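Dioxygenase (Pseudomonas brassicacearum, PDB 5V2D) probably cleaves the central double bond of lignin-derived stilbenes with molecular oxygen at a non-haem iron centre, giving two aromatic aldehydes. Local coordinates at residues A[40-45]-A[84-89]; A[90-95]-A[466-471]; A[95-100]-A[482-487]. All coordinates share one frame; numbering follows the deposited sequence.

Contact 1: residues A[40-45]-A[84-89]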
# COMPACT_ATOMS: atom_id res chain seq x y z
N ARG A 40 -1.38 -9.47 -16.71
CA ARG A 40 -1.77 -8.53 -17.79
C ARG A 40 -3.16 -8.84 -18.27
O ARG A 40 -3.55 -8.41 -19.33
CB ARG A 40 -0.75 -8.53 -18.92
CG ARG A 40 0.72 -8.36 -18.38
CD ARG A 40 1.63 -8.12 -19.61
NE ARG A 40 1.86 -9.36 -20.33
CZ ARG A 40 2.60 -9.45 -21.41
NH1 ARG A 40 3.21 -8.35 -21.96
NH2 ARG A 40 2.78 -10.60 -21.98
N ILE A 41 -3.94 -9.54 -17.43
CA ILE A 41 -5.28 -9.91 -17.87
C ILE A 41 -6.25 -8.79 -17.42
O ILE A 41 -6.39 -8.54 -16.27
CB ILE A 41 -5.70 -11.22 -17.25
CG1 ILE A 41 -4.82 -12.41 -17.72
CG2 ILE A 41 -7.20 -11.49 -17.43
CD1 ILE A 41 -5.08 -13.67 -16.89
N GLU A 42 -6.89 -8.16 -18.37
CA GLU A 42 -8.04 -7.30 -18.17
C GLU A 42 -9.24 -8.19 -18.41
O GLU A 42 -9.31 -8.85 -19.41
CB GLU A 42 -8.05 -6.11 -19.12
CG GLU A 42 -6.88 -5.17 -18.87
CD GLU A 42 -7.05 -3.85 -19.65
OE1 GLU A 42 -6.64 -3.80 -20.84
OE2 GLU A 42 -7.60 -2.87 -19.07
N ALA A 43 -10.14 -8.28 -17.44
CA ALA A 43 -11.16 -9.33 -17.48
C ALA A 43 -12.47 -8.93 -16.88
O ALA A 43 -12.55 -7.97 -16.09
CB ALA A 43 -10.65 -10.49 -16.72
N GLU A 44 -13.50 -9.68 -17.26
CA GLU A 44 -14.80 -9.60 -16.63
C GLU A 44 -15.23 -11.06 -16.35
O GLU A 44 -15.21 -11.88 -17.29
CB GLU A 44 -15.79 -8.93 -17.56
CG GLU A 44 -16.93 -8.34 -16.79
CD GLU A 44 -18.34 -8.42 -17.41
OE1 GLU A 44 -18.54 -7.76 -18.47
OE2 GLU A 44 -19.17 -9.23 -16.82
N VAL A 45 -15.51 -11.41 -15.11
CA VAL A 45 -16.08 -12.71 -14.78
C VAL A 45 -17.42 -12.46 -14.08
O VAL A 45 -17.45 -11.86 -13.02
CB VAL A 45 -15.16 -13.53 -13.88
CG1 VAL A 45 -15.66 -15.00 -13.77
CG2 VAL A 45 -13.78 -13.58 -14.46
N ASP A 84 2.64 -1.10 -14.11
CA ASP A 84 1.37 -0.39 -14.44
C ASP A 84 0.25 -0.84 -13.49
O ASP A 84 0.07 -2.04 -13.27
CB ASP A 84 0.99 -0.66 -15.87
CG ASP A 84 2.09 -0.21 -16.83
OD1 ASP A 84 2.20 1.01 -17.07
OD2 ASP A 84 2.80 -1.10 -17.32
N GLY A 85 -0.51 0.11 -12.98
CA GLY A 85 -1.62 -0.22 -12.09
C GLY A 85 -2.79 -0.92 -12.75
O GLY A 85 -3.32 -0.41 -13.73
N MET A 86 -3.13 -2.10 -12.22
CA MET A 86 -4.24 -2.91 -12.63
C MET A 86 -5.23 -3.04 -11.49
O MET A 86 -4.87 -3.64 -10.43
CB MET A 86 -3.70 -4.29 -13.03
CG MET A 86 -4.76 -5.27 -13.49
SD MET A 86 -5.37 -4.96 -15.14
CE MET A 86 -4.13 -5.91 -16.05
N VAL A 87 -6.44 -2.48 -11.66
CA VAL A 87 -7.40 -2.43 -10.59
C VAL A 87 -8.39 -3.56 -10.76
O VAL A 87 -8.91 -3.77 -11.86
CB VAL A 87 -8.13 -1.07 -10.58
CG1 VAL A 87 -9.23 -1.02 -9.56
CG2 VAL A 87 -7.16 0.06 -10.39
N SER A 88 -8.66 -4.25 -9.65
CA SER A 88 -9.72 -5.29 -9.62
C SER A 88 -10.83 -4.78 -8.72
O SER A 88 -10.57 -4.15 -7.69
CB SER A 88 -9.14 -6.57 -9.06
OG SER A 88 -8.27 -7.19 -10.04
N GLY A 89 -12.07 -5.07 -9.11
CA GLY A 89 -13.25 -4.83 -8.27
C GLY A 89 -14.05 -6.11 -8.15
O GLY A 89 -14.53 -6.61 -9.16

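Contact 2: residues A[90-95]-A[466-471]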
# COMPACT_ATOMS: atom_id res chain seq x y z
N PHE A 90 -14.15 -6.67 -6.94
CA PHE A 90 -14.99 -7.80 -6.64
C PHE A 90 -16.28 -7.22 -6.06
O PHE A 90 -16.27 -6.68 -4.93
CB PHE A 90 -14.37 -8.73 -5.65
CG PHE A 90 -13.18 -9.49 -6.16
CD1 PHE A 90 -13.33 -10.70 -6.75
CD2 PHE A 90 -11.89 -8.99 -5.99
CE1 PHE A 90 -12.27 -11.48 -7.18
CE2 PHE A 90 -10.81 -9.74 -6.43
CZ PHE A 90 -10.99 -11.00 -7.03
N HIS A 91 -17.38 -7.34 -6.79
CA HIS A 91 -18.62 -6.78 -6.34
C HIS A 91 -19.51 -7.89 -5.68
O HIS A 91 -19.84 -8.89 -6.35
CB HIS A 91 -19.37 -6.18 -7.50
CG HIS A 91 -20.70 -5.59 -7.11
ND1 HIS A 91 -20.81 -4.53 -6.23
CD2 HIS A 91 -21.97 -5.96 -7.45
CE1 HIS A 91 -22.09 -4.26 -6.05
NE2 HIS A 91 -22.82 -5.10 -6.77
N PHE A 92 -19.88 -7.66 -4.43
CA PHE A 92 -20.62 -8.61 -3.60
C PHE A 92 -22.09 -8.10 -3.57
O PHE A 92 -22.38 -6.97 -3.17
CB PHE A 92 -20.13 -8.62 -2.15
CG PHE A 92 -18.79 -9.24 -1.96
CD1 PHE A 92 -18.67 -10.44 -1.25
CD2 PHE A 92 -17.65 -8.66 -2.38
CE1 PHE A 92 -17.45 -11.03 -1.05
CE2 PHE A 92 -16.41 -9.27 -2.19
CZ PHE A 92 -16.32 -10.45 -1.53
N ALA A 93 -23.01 -8.96 -3.97
CA ALA A 93 -24.43 -8.59 -3.79
C ALA A 93 -25.24 -9.83 -3.58
O ALA A 93 -25.22 -10.74 -4.39
CB ALA A 93 -25.00 -7.80 -4.95
N ASN A 94 -25.97 -9.87 -2.48
CA ASN A 94 -26.89 -10.99 -2.23
C ASN A 94 -26.31 -12.41 -2.38
O ASN A 94 -26.95 -13.23 -3.01
CB ASN A 94 -28.03 -10.89 -3.24
CG ASN A 94 -29.13 -10.35 -2.62
OD1 ASN A 94 -29.91 -11.08 -1.93
ND2 ASN A 94 -29.22 -9.05 -2.73
N GLY A 95 -25.10 -12.67 -1.92
CA GLY A 95 -24.51 -13.97 -2.04
C GLY A 95 -23.80 -14.31 -3.33
O GLY A 95 -23.33 -15.42 -3.48
N SER A 466 -5.85 -18.82 -7.36
CA SER A 466 -6.20 -17.73 -6.48
C SER A 466 -7.63 -17.92 -6.03
O SER A 466 -8.47 -18.36 -6.80
CB SER A 466 -6.05 -16.37 -7.22
OG SER A 466 -4.73 -16.18 -7.67
N GLU A 467 -7.89 -17.57 -4.78
CA GLU A 467 -9.25 -17.50 -4.21
C GLU A 467 -9.36 -16.20 -3.47
O GLU A 467 -8.37 -15.75 -2.90
CB GLU A 467 -9.48 -18.62 -3.13
CG GLU A 467 -9.36 -19.98 -3.75
CD GLU A 467 -9.50 -21.17 -2.72
OE1 GLU A 467 -9.40 -20.94 -1.55
OE2 GLU A 467 -9.71 -22.31 -3.11
N LEU A 468 -10.56 -15.64 -3.43
CA LEU A 468 -10.80 -14.58 -2.51
C LEU A 468 -11.50 -15.23 -1.25
O LEU A 468 -12.62 -15.80 -1.38
CB LEU A 468 -11.72 -13.58 -3.12
CG LEU A 468 -11.93 -12.28 -2.39
CD1 LEU A 468 -10.63 -11.52 -2.25
CD2 LEU A 468 -13.00 -11.45 -3.13
N VAL A 469 -10.81 -15.24 -0.11
CA VAL A 469 -11.36 -15.92 1.08
C VAL A 469 -12.09 -14.95 2.00
O VAL A 469 -11.70 -13.76 2.10
CB VAL A 469 -10.31 -16.70 1.86
CG1 VAL A 469 -9.81 -17.83 0.98
CG2 VAL A 469 -9.19 -15.84 2.42
N VAL A 470 -13.14 -15.44 2.63
CA VAL A 470 -13.90 -14.68 3.58
C VAL A 470 -13.92 -15.39 4.93
O VAL A 470 -14.39 -16.52 5.03
CB VAL A 470 -15.35 -14.51 3.09
CG1 VAL A 470 -16.11 -13.63 4.09
CG2 VAL A 470 -15.42 -13.94 1.66
N LEU A 471 -13.37 -14.75 5.96
CA LEU A 471 -13.30 -15.31 7.34
C LEU A 471 -14.16 -14.48 8.24
O LEU A 471 -14.48 -13.30 7.97
CB LEU A 471 -11.87 -15.32 7.89
CG LEU A 471 -10.97 -16.40 7.30
CD1 LEU A 471 -10.58 -16.13 5.82
CD2 LEU A 471 -9.72 -16.50 8.17

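Contact 3: residues A[95-100]-A[482-487]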
# COMPACT_ATOMS: atom_id res chain seq x y z
N GLY A 95 -25.10 -12.67 -1.92
CA GLY A 95 -24.51 -13.97 -2.04
C GLY A 95 -23.80 -14.31 -3.33
O GLY A 95 -23.33 -15.42 -3.48
N LYS A 96 -23.73 -13.34 -4.26
CA LYS A 96 -23.05 -13.52 -5.54
C LYS A 96 -21.89 -12.52 -5.66
O LYS A 96 -21.95 -11.43 -5.14
CB LYS A 96 -23.99 -13.31 -6.67
CG LYS A 96 -25.10 -14.39 -6.68
CD LYS A 96 -26.02 -14.21 -7.89
CE LYS A 96 -26.53 -15.56 -8.48
NZ LYS A 96 -25.59 -16.41 -9.36
N VAL A 97 -20.82 -13.00 -6.29
CA VAL A 97 -19.62 -12.13 -6.46
C VAL A 97 -19.28 -12.12 -7.94
O VAL A 97 -19.30 -13.19 -8.60
CB VAL A 97 -18.43 -12.62 -5.65
CG1 VAL A 97 -17.34 -11.60 -5.69
CG2 VAL A 97 -18.81 -12.82 -4.22
N SER A 98 -19.02 -10.94 -8.44
CA SER A 98 -18.48 -10.77 -9.80
C SER A 98 -17.13 -10.02 -9.77
O SER A 98 -16.78 -9.47 -8.73
CB SER A 98 -19.47 -10.03 -10.67
OG SER A 98 -19.70 -8.74 -10.13
N LEU A 99 -16.38 -10.09 -10.87
CA LEU A 99 -15.04 -9.49 -10.90
C LEU A 99 -14.90 -8.71 -12.21
O LEU A 99 -15.30 -9.18 -13.29
CB LEU A 99 -13.99 -10.54 -10.85
CG LEU A 99 -12.54 -10.13 -11.10
CD1 LEU A 99 -12.00 -9.16 -10.09
CD2 LEU A 99 -11.74 -11.43 -11.14
N ARG A 100 -14.35 -7.51 -12.05
CA ARG A 100 -13.79 -6.76 -13.17
C ARG A 100 -12.39 -6.35 -12.87
O ARG A 100 -12.10 -6.00 -11.75
CB ARG A 100 -14.55 -5.49 -13.30
CG ARG A 100 -15.70 -5.59 -14.13
CD ARG A 100 -15.53 -4.24 -14.96
NE ARG A 100 -16.20 -4.27 -16.26
CZ ARG A 100 -17.52 -4.31 -16.35
NH1 ARG A 100 -18.31 -4.29 -15.25
NH2 ARG A 100 -18.04 -4.36 -17.56
N ALA A 482 -16.24 -18.87 3.46
CA ALA A 482 -16.48 -18.92 2.01
C ALA A 482 -15.18 -18.73 1.27
O ALA A 482 -14.33 -17.96 1.69
CB ALA A 482 -17.46 -17.87 1.58
N ARG A 483 -14.98 -19.51 0.23
CA ARG A 483 -13.85 -19.37 -0.69
C ARG A 483 -14.39 -19.08 -2.07
O ARG A 483 -15.11 -19.89 -2.64
CB ARG A 483 -13.00 -20.62 -0.76
CG ARG A 483 -12.41 -21.06 0.60
CD ARG A 483 -11.64 -22.32 0.38
NE ARG A 483 -10.97 -22.86 1.53
CZ ARG A 483 -9.64 -22.84 1.70
NH1 ARG A 483 -8.79 -22.31 0.85
NH2 ARG A 483 -9.15 -23.34 2.78
N ILE A 484 -14.05 -17.90 -2.58
CA ILE A 484 -14.51 -17.46 -3.90
C ILE A 484 -13.44 -17.79 -4.93
O ILE A 484 -12.34 -17.20 -4.90
CB ILE A 484 -14.86 -15.97 -3.85
CG1 ILE A 484 -15.93 -15.72 -2.79
CG2 ILE A 484 -15.29 -15.48 -5.19
CD1 ILE A 484 -15.83 -14.26 -2.32
N ARG A 485 -13.72 -18.74 -5.83
CA ARG A 485 -12.68 -19.24 -6.72
C ARG A 485 -12.57 -18.26 -7.90
O ARG A 485 -13.57 -17.76 -8.38
CB ARG A 485 -13.00 -20.61 -7.25
CG ARG A 485 -12.94 -21.72 -6.21
CD ARG A 485 -13.01 -23.10 -6.95
NE ARG A 485 -13.28 -24.12 -5.94
CZ ARG A 485 -14.47 -24.57 -5.56
NH1 ARG A 485 -15.58 -24.18 -6.16
NH2 ARG A 485 -14.53 -25.51 -4.62
N ILE A 486 -11.36 -17.95 -8.28
CA ILE A 486 -11.06 -17.03 -9.42
C ILE A 486 -10.47 -17.93 -10.47
O ILE A 486 -9.56 -18.70 -10.19
CB ILE A 486 -10.09 -15.95 -8.97
CG1 ILE A 486 -10.74 -15.15 -7.84
CG2 ILE A 486 -9.89 -14.94 -10.10
CD1 ILE A 486 -9.77 -14.55 -6.93
N PRO A 487 -10.94 -17.82 -11.72
CA PRO A 487 -10.52 -18.74 -12.74
C PRO A 487 -9.15 -18.45 -13.38
O PRO A 487 -8.75 -19.14 -14.34
CB PRO A 487 -11.61 -18.58 -13.77
CG PRO A 487 -12.14 -17.23 -13.58
CD PRO A 487 -12.10 -17.03 -12.13

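Contact 1: residues A[40-45]-A[84-89]
Met86 reaches from strand 85-93 to the backbone of Arg40 and Ile41 and to the side chain of Glu42. The site lies in one blade of the seven-bladed beta-propeller expected for this iron-dependent oxygenase family. Residues 40-42 form the loop leading into the short outermost strand 43-45. Strand 96-103 runs between that strand and 85-93. Met86 reaches the loop past it, packing on Arg101 and Tyr103 on the way.

The direct contacts are van der Waals. Met86 CE lies 3.8 Å from Arg40 C and 3.5 Å from Ile41 O. The sulfur also takes part: Met86 SD is 4.0 Å from Glu42 CG. Met86 starts with CG anti to the backbone N (chi1 180°). It then bends at chi2 and again at chi3, which brings the methyl up against the loop. Glu42 offers its CG methylene, and the two side chains cross at a slant.

The polar groups of the loop are held by residues outside the two segments. Arg40 N bonds to Asp68 OD1, and Arg40 NH1 bonds to Gln70 O. The carboxylate of Glu42 is gripped twice. OE2 accepts from the backbone N of Tyr103, and OE1 makes a salt bridge with Arg113. Ile41 O, the backbone atom beside the methionine methyl, accepts a hydrogen bond from Arg101 NH1.

Contact 2: residues A[90-95]-A[466-471]
Phe90 and Leu468 have the nearest CA atoms, 9.0 Å apart, on strands whose N-to-C directions differ by 42°. The two strands belong to different sheets, which are taken to be adjacent blades of the family's seven-bladed beta-propeller. Their axes come no closer than 11.3 Å, so side chains alone fill the interface.

Leu468 is the central group, and its CD2 methyl does most of the touching. It lies over one face of the Phe90 ring in a CH-pi contact. CD2 is 3.8 Å from the ring centroid and 18° off the ring normal. It is displaced toward the CG side, where Phe90 CG is 3.6 Å away. With chi1 at -170°, the leucine chain extends away from its own backbone N and carries the methyl out to the two phenylalanines. The same methyl meets the far end of the second ring, with CD2 3.8 Å from Phe92 CZ. With an alanine in place of Phe90, the Leu468 methyl is likely to lose the ring face it sits on, leaving a gap between the blades.

Ile486 also packs on Phe90, and Ile484 on Phe92, so strand 482-486 shares this buried apolar layer. Val455 and Leu457 of the adjacent strand 452-460 also touch Leu468. Val470 makes the looser contact: its CG2 comes to the edge of the Phe92 ring, 4.5 Å from CE1.

Contact 3: residues A[95-100]-A[482-487]
Val97 meets Ile484, and Leu99 meets Ile486. All four residues are buried, and both contacts are between aliphatic methyl groups. Val97 CG2 lies 3.8 Å from Ile484 CD1. The side chains cross at about a right angle. At Ile484 the longer branch leaves opposite the carbonyl carbon (chi1 -58°), and it carries CD1 to the valine. The second pair is slightly looser, with Leu99 CD2 4.1 Å from Ile486 CG2. Here the shorter branch of the isoleucine does the touching. These two side chains also cross nearly perpendicularly. Val97 and Leu99 are two residues apart, so they face the same side of strand 96-103. Across from them, the CB of Ile484 points toward residues 96-100, whereas that of Ile486 runs across this direction.

The two strands lie in separate antiparallel sheets, consistent with neighbouring blades of a seven-bladed beta-propeller. Each is the second strand from the outer end of its sheet. The contact therefore joins the outer parts of the two blades, well away from the centre of the chain.

Further apolar groups join the layer: Phe92 packs on Val97, and Leu48 from the nearby loop touches both Val97 and Ile484. The other methyl of Leu99 turns to its own sheet, with Leu99 CD1 3.7 Å from Phe90 CZ. Leu468 N probably hydrogen-bonds to Ile484 O, tying the isoleucine backbone to the neighbouring strand 465-472, and Arg483 NH1 forms a salt bridge with Glu467 OE1 of that same strand.

From the N terminus, contact 1 comes first. It closes a loop of 38 residues inside one sheet and is complete before the others open. Strand 85-93 then continues from contact 1 directly into contact 2. The chain turns at Gly95, which contacts 2 and 3 share, and strand 96-103 enters contact 3. Contacts 2 and 3 close loops of 370 and 381 residues. Their segments alternate along the chain, so they cross rather than nest, and their centres are about 5 Å apart. Together they fasten the early hairpin 85-103 to the late strands 465-472 and 482-486. Early and late strands mix in both sheets, consistent with closure of the propeller ring here.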